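Local coordinates for protein octenoyl-CoA reductase/carboxylase (Streptomyces sp., PDB 4A0S) that catalyses the NADPH-dependent reductive carboxylation of 2-octenoyl-CoA, supplying an unusual extender unit for polyketide biosynthesis, at residues 72-77 / 409-414; 116-121 / 191-196; 66-71 / 174-179. All coordinates share one frame; numbering follows the deposited sequence.

Interaction 1 of 3, residues 72-77 / 409-414; sequences SSINYN and VAVLCM. With NAP (NADP nicotinamide-adenine-dinucleotide phosphate), chain F.
Ile74 and Val411 meet obliquely, branch against branch: Ile74 CD1 lies 3.7 Å from Val411 CG2, and CG1 of the isoleucine borders the same methyl. Ile74 CG1 is anti to its carbonyl carbon (chi1 -53°), which points this arm at the valine, and helix 393-401 covers the isoleucine with Ala396 and Val400. Further along, Cys413 SG rests 3.7 Å from Ser72 CB, a soft, weakly polar neighbour for a small residue whose OG turns instead to Asp116 O. Antiparallel backbone bonds hold the pairs: Ser72 N to Val411 O at 2.6 Å, the return bond from Val411 N, and Ile74 N to Val409 O at 2.9 Å. Beyond them a water takes the Val409 N-H and donates to Ile74 O.

At the far end Tyr76 presents the edge of its ring to the cofactor, CD2 standing 3.3 Å from NADP O2A in the ring plane, while CB packs on ribose atom C2D. An alanine here would probably open a gap beside the diphosphate, with no ring edge left at O2A. A strand leading through a short turn into a cofactor-lining helix, and paired with strand 408-412, fits the catalytic domain of medium-chain dehydrogenase/reductases.

Interaction 2 of 3, residues 116-121 / 191-196; sequences DCSGVV and LTWEEA
The hydroxyl of Ser118 gives its proton to the carbonyl oxygen of Trp193, OG to O 2.6 Å, and this short bond ties strand 117-124 to the first turn of helix 193-197. The join lies within the enoyl reductase fold, where a short helix packs on the mixed sheet that includes strand 117-124. Ser118 OG sits between its backbone N and carbonyl carbon (chi1 60°), and it reaches the Trp193 oxygen from above the carbonyl plane. Serine suits the place: it is small enough for its CB to lie 3.7 Å from Ala196 CB, one turn along the helix, yet it carries a donor for the carbonyl.

The indole of Trp193 runs alongside the following strand residues, Gly119 and Val120, and meets both obliquely. Its six-membered ring passes Gly119, with CZ3 3.4 Å from Gly119 O, then reaches Val120, whose CG2 is 3.6 Å from CH2. Gly119 adopts backbone angles at which a CB would press on the preceding carbonyl oxygen, so a residue without a side chain suits them. Lys187 adds a cation-pi contact to the indole, and His136 meets it with an inclined ring.

The helix itself begins with a capping box. Thr192, at the N-cap, accepts the Glu195 N-H through OG1 at 3.1 Å. Glu195 OE2 has partners of its own, a salt bridge to Arg428 and a bond to Asn437, while Thr192 N completes the box by donating to Glu195 OE1 at 2.8 Å, from above the carboxylate plane.

Interaction 3 of 3, residues 66-71 / 174-179; sequences LVAVMA and AEYGVV
Two antiparallel strands of the GroES-like domain, 64-73 and 176-180, are paired here, Val67 facing Gly177 as the hydrogen-bonded pair. Val67 N donates to Gly177 O at 2.8 Å in a nearly straight bond, and Gly177 N returns one to Val67 O. A third bond runs from Val69 N to Glu175 O, its donor lying above the carbonyl plane. The two short segments cross with 135° between their N-to-C directions, about 45° from strictly antiparallel, as twisted strands do.

On one face Leu66, Ala68, Tyr176 and Val178 gather. Leu66 CG is anti to the backbone N (chi1 -179°), and chi2 of 64° then sets CD1 among Gly177 O, Tyr176 CB and Val178 CG2, 3.7 Å from the last. The Tyr176 ring leans obliquely past the other strand, CE2 lying 3.9 Å from Ala68 CB; the small alanine lets a ring pass this close to the strand, and Leu3 and Ser4 of helix 2-8 touch the tyrosine too. Val67, on the other face, meets Val179 CG2 with its own CG2. Val69 points toward the partner strand, and its CG2 comes 3.4 Å from Gly177 N. A CB on Gly177 would fall tight against that methyl, so glycine suits a position beside it.

Beyond Val69 the strand forms a classic beta bulge, Met70 and Ala71 both facing Ser118. With aliphatic side chains and one tyrosine ring between strands whose backbone polar groups bond one another, the contact relies on shape and on the peptide ladder rather than on charge.

Overall arrangement
All three contacts draw on one mixed sheet, and strand 64-73 serves both interaction 1 and interaction 3, whose centres lie 12 Å apart. Interaction 2 reaches it through the neighbouring strand 117-124, where Val120 O meets Ala68 N at 2.6 Å. Asp116 bridges interactions 1 and 2: its backbone O lies 2.6 Å from Ser72 OG, and its OD1 the same distance from Ser73 OG. Cys413 N lies 2.8 Å from Met70 O, joining interactions 1 and 3. Interaction 1 alone carries residues of the cofactor and substrate pockets, Tyr76 for NADP and Asn77 for octanoyl-CoA; interactions 2 and 3 are structural packing away from the known binding sites.

Interaction 1 of 3, residues 72-77 / 409-414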
loop_
_atom_site.group_PDB
_atom_site.type_symbol
_atom_site.label_atom_id
_atom_site.label_comp_id
_atom_site.label_asym_id
_atom_site.label_seq_id
_atom_site.Cartn_x
_atom_site.Cartn_y
_atom_site.Cartn_z
ATOM N N SER A 72 32.051 -16.857 -2.131
ATOM C CA SER A 72 31.494 -15.607 -1.690
ATOM C C SER A 72 31.573 -14.708 -2.910
ATOM O O SER A 72 31.697 -15.200 -4.042
ATOM C CB SER A 72 32.321 -15.080 -0.518
ATOM O OG SER A 72 31.763 -13.912 0.039
ATOM N N SER A 73 31.464 -13.400 -2.715
ATOM C CA SER A 73 31.591 -12.504 -3.841
ATOM C C SER A 73 32.174 -11.207 -3.340
ATOM O O SER A 73 32.121 -10.908 -2.130
ATOM C CB SER A 73 30.220 -12.240 -4.466
ATOM O OG SER A 73 29.502 -11.301 -3.687
ATOM N N ILE A 74 32.721 -10.423 -4.258
ATOM C CA ILE A 74 33.044 -9.050 -3.913
ATOM C C ILE A 74 31.771 -8.239 -4.055
ATOM O O ILE A 74 31.058 -8.338 -5.073
ATOM C CB ILE A 74 34.154 -8.458 -4.802
ATOM C CG1 ILE A 74 35.364 -9.378 -4.795
ATOM C CG2 ILE A 74 34.521 -7.052 -4.323
ATOM C CD1 ILE A 74 35.977 -9.555 -3.418
ATOM N N ASN A 75 31.468 -7.486 -3.006
ATOM C CA ASN A 75 30.430 -6.504 -3.067
ATOM C C ASN A 75 31.061 -5.170 -2.944
ATOM O O ASN A 75 32.211 -5.056 -2.518
ATOM C CB ASN A 75 29.417 -6.738 -1.961
ATOM C CG ASN A 75 28.471 -7.815 -2.329
ATOM O OD1 ASN A 75 27.602 -7.607 -3.167
ATOM N ND2 ASN A 75 28.676 -8.995 -1.780
ATOM N N TYR A 76 30.329 -4.143 -3.330
ATOM C CA TYR A 76 30.942 -2.867 -3.239
ATOM C C TYR A 76 31.255 -2.553 -1.792
ATOM O O TYR A 76 32.249 -1.912 -1.523
ATOM C CB TYR A 76 30.170 -1.765 -3.968
ATOM C CG TYR A 76 31.147 -0.813 -4.598
ATOM C CD1 TYR A 76 31.871 0.072 -3.808
ATOM C CD2 TYR A 76 31.405 -0.836 -5.962
ATOM C CE1 TYR A 76 32.807 0.938 -4.348
ATOM C CE2 TYR A 76 32.355 0.040 -6.525
ATOM C CZ TYR A 76 33.056 0.921 -5.696
ATOM O OH TYR A 76 33.977 1.826 -6.199
ATOM N N ASN A 77 30.438 -3.045 -0.859
ATOM C CA ASN A 77 30.707 -2.754 0.545
ATOM C C ASN A 77 32.044 -3.345 1.011
ATOM O O ASN A 77 32.677 -2.807 1.922
ATOM C CB ASN A 77 29.540 -3.124 1.485
ATOM C CG ASN A 77 29.299 -4.638 1.588
ATOM O OD1 ASN A 77 29.874 -5.429 0.854
ATOM N ND2 ASN A 77 28.431 -5.036 2.516
ATOM N N VAL A 409 31.686 -10.544 -9.280
ATOM C CA VAL A 409 32.922 -11.276 -9.164
ATOM C C VAL A 409 32.796 -12.210 -7.987
ATOM O O VAL A 409 32.666 -11.776 -6.853
ATOM C CB VAL A 409 34.121 -10.357 -8.954
ATOM C CG1 VAL A 409 35.396 -11.214 -8.879
ATOM C CG2 VAL A 409 34.232 -9.392 -10.104
ATOM N N ALA A 410 32.818 -13.499 -8.276
ATOM C CA ALA A 410 32.731 -14.494 -7.248
ATOM C C ALA A 410 34.109 -14.705 -6.677
ATOM O O ALA A 410 35.123 -14.478 -7.351
ATOM C CB ALA A 410 32.203 -15.787 -7.830
ATOM N N VAL A 411 34.138 -15.154 -5.434
ATOM C CA VAL A 411 35.375 -15.581 -4.819
ATOM C C VAL A 411 35.131 -16.975 -4.284
ATOM O O VAL A 411 34.227 -17.191 -3.470
ATOM C CB VAL A 411 35.831 -14.607 -3.686
ATOM C CG1 VAL A 411 37.066 -15.119 -2.973
ATOM C CG2 VAL A 411 36.109 -13.209 -4.241
ATOM N N LEU A 412 35.917 -17.929 -4.761
ATOM C CA LEU A 412 35.915 -19.243 -4.162
ATOM C C LEU A 412 36.579 -19.079 -2.813
ATOM O O LEU A 412 37.551 -18.335 -2.674
ATOM C CB LEU A 412 36.696 -20.251 -5.008
ATOM C CG LEU A 412 36.205 -20.462 -6.434
ATOM C CD1 LEU A 412 37.224 -21.294 -7.250
ATOM C CD2 LEU A 412 34.792 -21.056 -6.465
ATOM N N CYS A 413 36.033 -19.740 -1.809
ATOM C CA CYS A 413 36.621 -19.663 -0.500
ATOM C C CYS A 413 37.157 -21.030 -0.195
ATOM O O CYS A 413 38.307 -21.335 -0.528
ATOM C CB CYS A 413 35.587 -19.189 0.510
ATOM S SG CYS A 413 35.072 -17.522 0.105
ATOM N N MET A 414 36.325 -21.870 0.390
ATOM C CA MET A 414 36.724 -23.232 0.619
ATOM C C MET A 414 36.642 -24.070 -0.656
ATOM O O MET A 414 37.383 -25.031 -0.789
ATOM C CB MET A 414 35.904 -23.853 1.736
ATOM C CG MET A 414 36.552 -25.065 2.364
ATOM S SD MET A 414 35.453 -25.685 3.628
ATOM C CE MET A 414 35.960 -24.643 5.004
HETATM P PA NAP F . 29.260 -2.568 -8.947
HETATM O O1A NAP F . 29.088 -4.097 -9.279
HETATM O O2A NAP F . 30.656 -2.023 -8.988
HETATM O O5B NAP F . 28.404 -1.816 -9.981
HETATM C C5B NAP F . 28.277 -0.418 -9.810
HETATM C C4B NAP F . 27.980 0.161 -11.184
HETATM O O4B NAP F . 27.807 1.569 -10.977
HETATM C C3B NAP F . 29.144 -0.017 -12.183
HETATM O O3B NAP F . 28.665 -0.897 -13.179
HETATM C C2B NAP F . 29.286 1.345 -12.846
HETATM O O2B NAP F . 28.428 1.482 -13.978
HETATM C C1B NAP F . 28.813 2.301 -11.811
HETATM N N9A NAP F . 29.962 2.631 -10.930
HETATM C C8A NAP F . 31.004 1.865 -10.568
HETATM N N7A NAP F . 31.803 2.533 -9.725
HETATM C C5A NAP F . 31.246 3.725 -9.566
HETATM C C6A NAP F . 31.622 4.832 -8.847
HETATM N N6A NAP F . 32.726 4.794 -8.102
HETATM N N1A NAP F . 30.842 5.901 -8.891
HETATM C C2A NAP F . 29.720 5.918 -9.605
HETATM N N3A NAP F . 29.335 4.890 -10.329
HETATM C C4A NAP F . 30.088 3.786 -10.314
HETATM O O3 NAP F . 28.630 -2.232 -7.514
HETATM P PN NAP F . 27.160 -2.697 -7.060
HETATM O O1N NAP F . 27.455 -4.049 -6.320
HETATM O O2N NAP F . 26.139 -2.692 -8.169
HETATM O O5D NAP F . 26.912 -1.561 -5.967
HETATM C C5D NAP F . 26.672 -0.259 -6.491
HETATM C C4D NAP F . 26.436 0.612 -5.290
HETATM O O4D NAP F . 25.293 0.025 -4.576
HETATM C C3D NAP F . 27.593 0.594 -4.291
HETATM O O3D NAP F . 27.656 1.962 -3.836
HETATM C C2D NAP F . 27.124 -0.335 -3.191
HETATM O O2D NAP F . 27.719 0.003 -1.916
HETATM C C1D NAP F . 25.663 0.071 -3.168
HETATM N N1N NAP F . 24.925 -1.088 -2.723
HETATM C C2N NAP F . 24.008 -0.891 -1.713
HETATM C C3N NAP F . 23.314 -1.997 -1.313
HETATM C C7N NAP F . 22.341 -1.786 -0.219
HETATM O O7N NAP F . 22.089 -0.661 0.224
HETATM N N7N NAP F . 21.842 -2.907 0.228
HETATM C C4N NAP F . 23.509 -3.259 -1.884
HETATM C C5N NAP F . 24.416 -3.467 -2.908
HETATM C C6N NAP F . 25.130 -2.359 -3.337
HETATM P P2B NAP F . 28.798 2.693 -14.972
HETATM O O1X NAP F . 27.921 2.154 -16.235
HETATM O O2X NAP F . 28.201 4.086 -14.426
HETATM O O3X NAP F . 30.298 2.565 -15.073
HETATM O O HOH W 1 31.513 -8.516 -7.680
#

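Interaction 2 of 3, residues 116-121 / 191-196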
loop_
_atom_site.group_PDB
_atom_site.type_symbol
_atom_site.label_atom_id
_atom_site.label_comp_id
_atom_site.label_asym_id
_atom_site.label_seq_id
_atom_site.Cartn_x
_atom_site.Cartn_y
_atom_site.Cartn_z
ATOM N N ASP A 116 28.010 -11.816 1.294
ATOM C CA ASP A 116 27.200 -12.974 0.928
ATOM C C ASP A 116 28.085 -14.186 0.748
ATOM O O ASP A 116 29.319 -14.091 0.832
ATOM C CB ASP A 116 26.224 -12.703 -0.254
ATOM C CG ASP A 116 26.852 -11.965 -1.423
ATOM O OD1 ASP A 116 28.082 -11.991 -1.629
ATOM O OD2 ASP A 116 26.080 -11.355 -2.179
ATOM N N CYS A 117 27.469 -15.338 0.548
ATOM C CA CYS A 117 28.237 -16.527 0.336
ATOM C C CYS A 117 27.299 -17.653 0.074
ATOM O O CYS A 117 26.090 -17.529 0.290
ATOM C CB CYS A 117 29.137 -16.847 1.533
ATOM S SG CYS A 117 28.400 -17.805 2.816
ATOM N N SER A 118 27.865 -18.740 -0.439
ATOM C CA SER A 118 27.175 -20.007 -0.450
ATOM C C SER A 118 28.089 -20.959 0.281
ATOM O O SER A 118 29.310 -20.746 0.365
ATOM C CB SER A 118 26.933 -20.490 -1.867
ATOM O OG SER A 118 28.175 -20.650 -2.530
ATOM N N GLY A 119 27.510 -22.002 0.835
ATOM C CA GLY A 119 28.333 -22.953 1.502
ATOM C C GLY A 119 27.571 -24.022 2.221
ATOM O O GLY A 119 26.441 -24.346 1.892
ATOM N N VAL A 120 28.236 -24.582 3.208
ATOM C CA VAL A 120 27.723 -25.727 3.889
ATOM C C VAL A 120 27.655 -25.447 5.378
ATOM O O VAL A 120 28.617 -24.975 5.979
ATOM C CB VAL A 120 28.617 -26.947 3.636
ATOM C CG1 VAL A 120 28.035 -28.141 4.314
ATOM C CG2 VAL A 120 28.781 -27.184 2.139
ATOM N N VAL A 121 26.501 -25.744 5.962
ATOM C CA VAL A 121 26.337 -25.630 7.389
ATOM C C VAL A 121 27.262 -26.636 8.042
ATOM O O VAL A 121 27.303 -27.801 7.641
ATOM C CB VAL A 121 24.880 -25.904 7.792
ATOM C CG1 VAL A 121 24.734 -25.864 9.287
ATOM C CG2 VAL A 121 23.950 -24.891 7.116
ATOM N N LEU A 191 22.894 -24.565 -9.042
ATOM C CA LEU A 191 23.957 -23.594 -9.179
ATOM C C LEU A 191 25.245 -24.112 -8.586
ATOM O O LEU A 191 25.221 -24.853 -7.620
ATOM C CB LEU A 191 23.589 -22.318 -8.453
ATOM C CG LEU A 191 22.442 -21.497 -9.044
ATOM C CD1 LEU A 191 22.286 -20.251 -8.219
ATOM C CD2 LEU A 191 22.651 -21.166 -10.523
ATOM N N THR A 192 26.362 -23.669 -9.134
ATOM C CA THR A 192 27.642 -23.947 -8.537
ATOM C C THR A 192 27.765 -23.047 -7.313
ATOM O O THR A 192 26.982 -22.103 -7.139
ATOM C CB THR A 192 28.792 -23.629 -9.502
ATOM O OG1 THR A 192 28.827 -22.221 -9.736
ATOM C CG2 THR A 192 28.627 -24.362 -10.822
ATOM N N TRP A 193 28.753 -23.316 -6.475
ATOM C CA TRP A 193 28.966 -22.513 -5.279
ATOM C C TRP A 193 29.131 -21.047 -5.608
ATOM O O TRP A 193 28.447 -20.181 -5.033
ATOM C CB TRP A 193 30.181 -23.002 -4.516
ATOM C CG TRP A 193 30.032 -24.356 -4.013
ATOM C CD1 TRP A 193 30.722 -25.457 -4.426
ATOM C CD2 TRP A 193 29.115 -24.809 -3.005
ATOM N NE1 TRP A 193 30.312 -26.556 -3.731
ATOM C CE2 TRP A 193 29.324 -26.192 -2.852
ATOM C CE3 TRP A 193 28.144 -24.175 -2.207
ATOM C CZ2 TRP A 193 28.606 -26.959 -1.923
ATOM C CZ3 TRP A 193 27.432 -24.934 -1.290
ATOM C CH2 TRP A 193 27.654 -26.313 -1.166
ATOM N N GLU A 194 30.035 -20.771 -6.546
ATOM C CA GLU A 194 30.345 -19.408 -6.915
ATOM C C GLU A 194 29.125 -18.721 -7.553
ATOM O O GLU A 194 28.865 -17.538 -7.316
ATOM C CB GLU A 194 31.586 -19.350 -7.817
ATOM C CG GLU A 194 31.466 -20.167 -9.100
ATOM C CD GLU A 194 31.862 -21.631 -8.937
ATOM O OE1 GLU A 194 31.813 -22.187 -7.814
ATOM O OE2 GLU A 194 32.222 -22.228 -9.973
ATOM N N GLU A 195 28.349 -19.466 -8.328
ATOM C CA GLU A 195 27.129 -18.912 -8.925
ATOM C C GLU A 195 26.101 -18.529 -7.859
ATOM O O GLU A 195 25.479 -17.461 -7.920
ATOM C CB GLU A 195 26.493 -19.939 -9.839
ATOM C CG GLU A 195 27.146 -20.070 -11.196
ATOM C CD GLU A 195 26.757 -21.368 -11.870
ATOM O OE1 GLU A 195 25.883 -22.070 -11.343
ATOM O OE2 GLU A 195 27.323 -21.678 -12.939
ATOM N N ALA A 196 25.920 -19.431 -6.901
ATOM C CA ALA A 196 25.007 -19.232 -5.775
ATOM C C ALA A 196 25.451 -18.038 -4.907
ATOM O O ALA A 196 24.627 -17.224 -4.492
ATOM C CB ALA A 196 24.928 -20.494 -4.948
#

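Interaction 3 of 3, residues 66-71 / 174-179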
loop_
_atom_site.group_PDB
_atom_site.type_symbol
_atom_site.label_atom_id
_atom_site.label_comp_id
_atom_site.label_asym_id
_atom_site.label_seq_id
_atom_site.Cartn_x
_atom_site.Cartn_y
_atom_site.Cartn_z
ATOM N N LEU A 66 27.451 -21.800 11.808
ATOM C CA LEU A 66 28.780 -21.700 11.263
ATOM C C LEU A 66 28.678 -22.345 9.917
ATOM O O LEU A 66 28.268 -23.490 9.811
ATOM C CB LEU A 66 29.777 -22.431 12.135
ATOM C CG LEU A 66 31.222 -22.359 11.656
ATOM C CD1 LEU A 66 31.772 -20.914 11.677
ATOM C CD2 LEU A 66 31.994 -23.267 12.589
ATOM N N VAL A 67 29.049 -21.597 8.894
ATOM C CA VAL A 67 28.980 -22.072 7.529
ATOM C C VAL A 67 30.408 -22.270 7.057
ATOM O O VAL A 67 31.227 -21.383 7.260
ATOM C CB VAL A 67 28.298 -21.009 6.629
ATOM C CG1 VAL A 67 28.350 -21.399 5.153
ATOM C CG2 VAL A 67 26.873 -20.784 7.083
ATOM N N ALA A 68 30.701 -23.441 6.477
ATOM C CA ALA A 68 31.939 -23.636 5.722
ATOM C C ALA A 68 31.646 -22.956 4.405
ATOM O O ALA A 68 30.840 -23.440 3.626
ATOM C CB ALA A 68 32.234 -25.126 5.496
ATOM N N VAL A 69 32.278 -21.814 4.181
ATOM C CA VAL A 69 31.964 -20.992 3.032
ATOM C C VAL A 69 32.637 -21.544 1.778
ATOM O O VAL A 69 33.865 -21.619 1.695
ATOM C CB VAL A 69 32.399 -19.543 3.248
ATOM C CG1 VAL A 69 32.061 -18.704 2.025
ATOM C CG2 VAL A 69 31.738 -18.969 4.492
ATOM N N MET A 70 31.826 -21.889 0.793
ATOM C CA MET A 70 32.353 -22.469 -0.426
ATOM C C MET A 70 32.793 -21.397 -1.391
ATOM O O MET A 70 33.856 -21.491 -1.992
ATOM C CB MET A 70 31.313 -23.395 -1.038
ATOM C CG MET A 70 31.148 -24.667 -0.212
ATOM S SD MET A 70 32.671 -25.639 -0.141
ATOM C CE MET A 70 32.679 -26.289 -1.795
ATOM N N ALA A 71 31.975 -20.356 -1.496
ATOM C CA ALA A 71 32.242 -19.242 -2.365
ATOM C C ALA A 71 31.542 -18.025 -1.781
ATOM O O ALA A 71 30.556 -18.152 -1.041
ATOM C CB ALA A 71 31.724 -19.535 -3.763
ATOM N N ALA A 174 36.005 -15.892 3.502
ATOM C CA ALA A 174 36.794 -16.672 4.434
ATOM C C ALA A 174 36.353 -18.090 4.220
ATOM O O ALA A 174 35.398 -18.332 3.491
ATOM C CB ALA A 174 36.478 -16.248 5.865
ATOM N N GLU A 175 37.018 -19.020 4.881
ATOM C CA GLU A 175 36.669 -20.415 4.746
ATOM C C GLU A 175 35.450 -20.733 5.597
ATOM O O GLU A 175 34.740 -21.682 5.319
ATOM C CB GLU A 175 37.852 -21.289 5.125
ATOM C CG GLU A 175 39.023 -21.140 4.148
ATOM C CD GLU A 175 39.927 -22.360 4.127
ATOM O OE1 GLU A 175 40.182 -22.937 5.194
ATOM O OE2 GLU A 175 40.375 -22.757 3.034
ATOM N N TYR A 176 35.207 -19.921 6.615
ATOM C CA TYR A 176 34.005 -20.069 7.418
ATOM C C TYR A 176 33.394 -18.732 7.609
ATOM O O TYR A 176 34.086 -17.717 7.601
ATOM C CB TYR A 176 34.313 -20.663 8.798
ATOM C CG TYR A 176 34.834 -22.060 8.715
ATOM C CD1 TYR A 176 36.201 -22.289 8.596
ATOM C CD2 TYR A 176 33.975 -23.160 8.753
ATOM C CE1 TYR A 176 36.708 -23.554 8.514
ATOM C CE2 TYR A 176 34.479 -24.453 8.651
ATOM C CZ TYR A 176 35.862 -24.628 8.535
ATOM O OH TYR A 176 36.437 -25.871 8.425
ATOM N N GLY A 177 32.085 -18.740 7.825
ATOM C CA GLY A 177 31.332 -17.524 8.083
ATOM C C GLY A 177 30.454 -17.846 9.272
ATOM O O GLY A 177 30.031 -18.995 9.452
ATOM N N VAL A 178 30.215 -16.839 10.102
ATOM C CA VAL A 178 29.276 -16.969 11.208
ATOM C C VAL A 178 28.078 -16.097 10.860
ATOM O O VAL A 178 28.207 -14.903 10.558
ATOM C CB VAL A 178 29.890 -16.553 12.556
ATOM C CG1 VAL A 178 28.815 -16.499 13.653
ATOM C CG2 VAL A 178 31.004 -17.523 12.947
ATOM N N VAL A 179 26.909 -16.718 10.862
ATOM C CA VAL A 179 25.723 -16.018 10.425
ATOM C C VAL A 179 24.598 -16.286 11.383
ATOM O O VAL A 179 24.566 -17.320 12.026
ATOM C CB VAL A 179 25.301 -16.458 9.004
ATOM C CG1 VAL A 179 26.492 -16.412 8.061
ATOM C CG2 VAL A 179 24.705 -17.882 8.993
#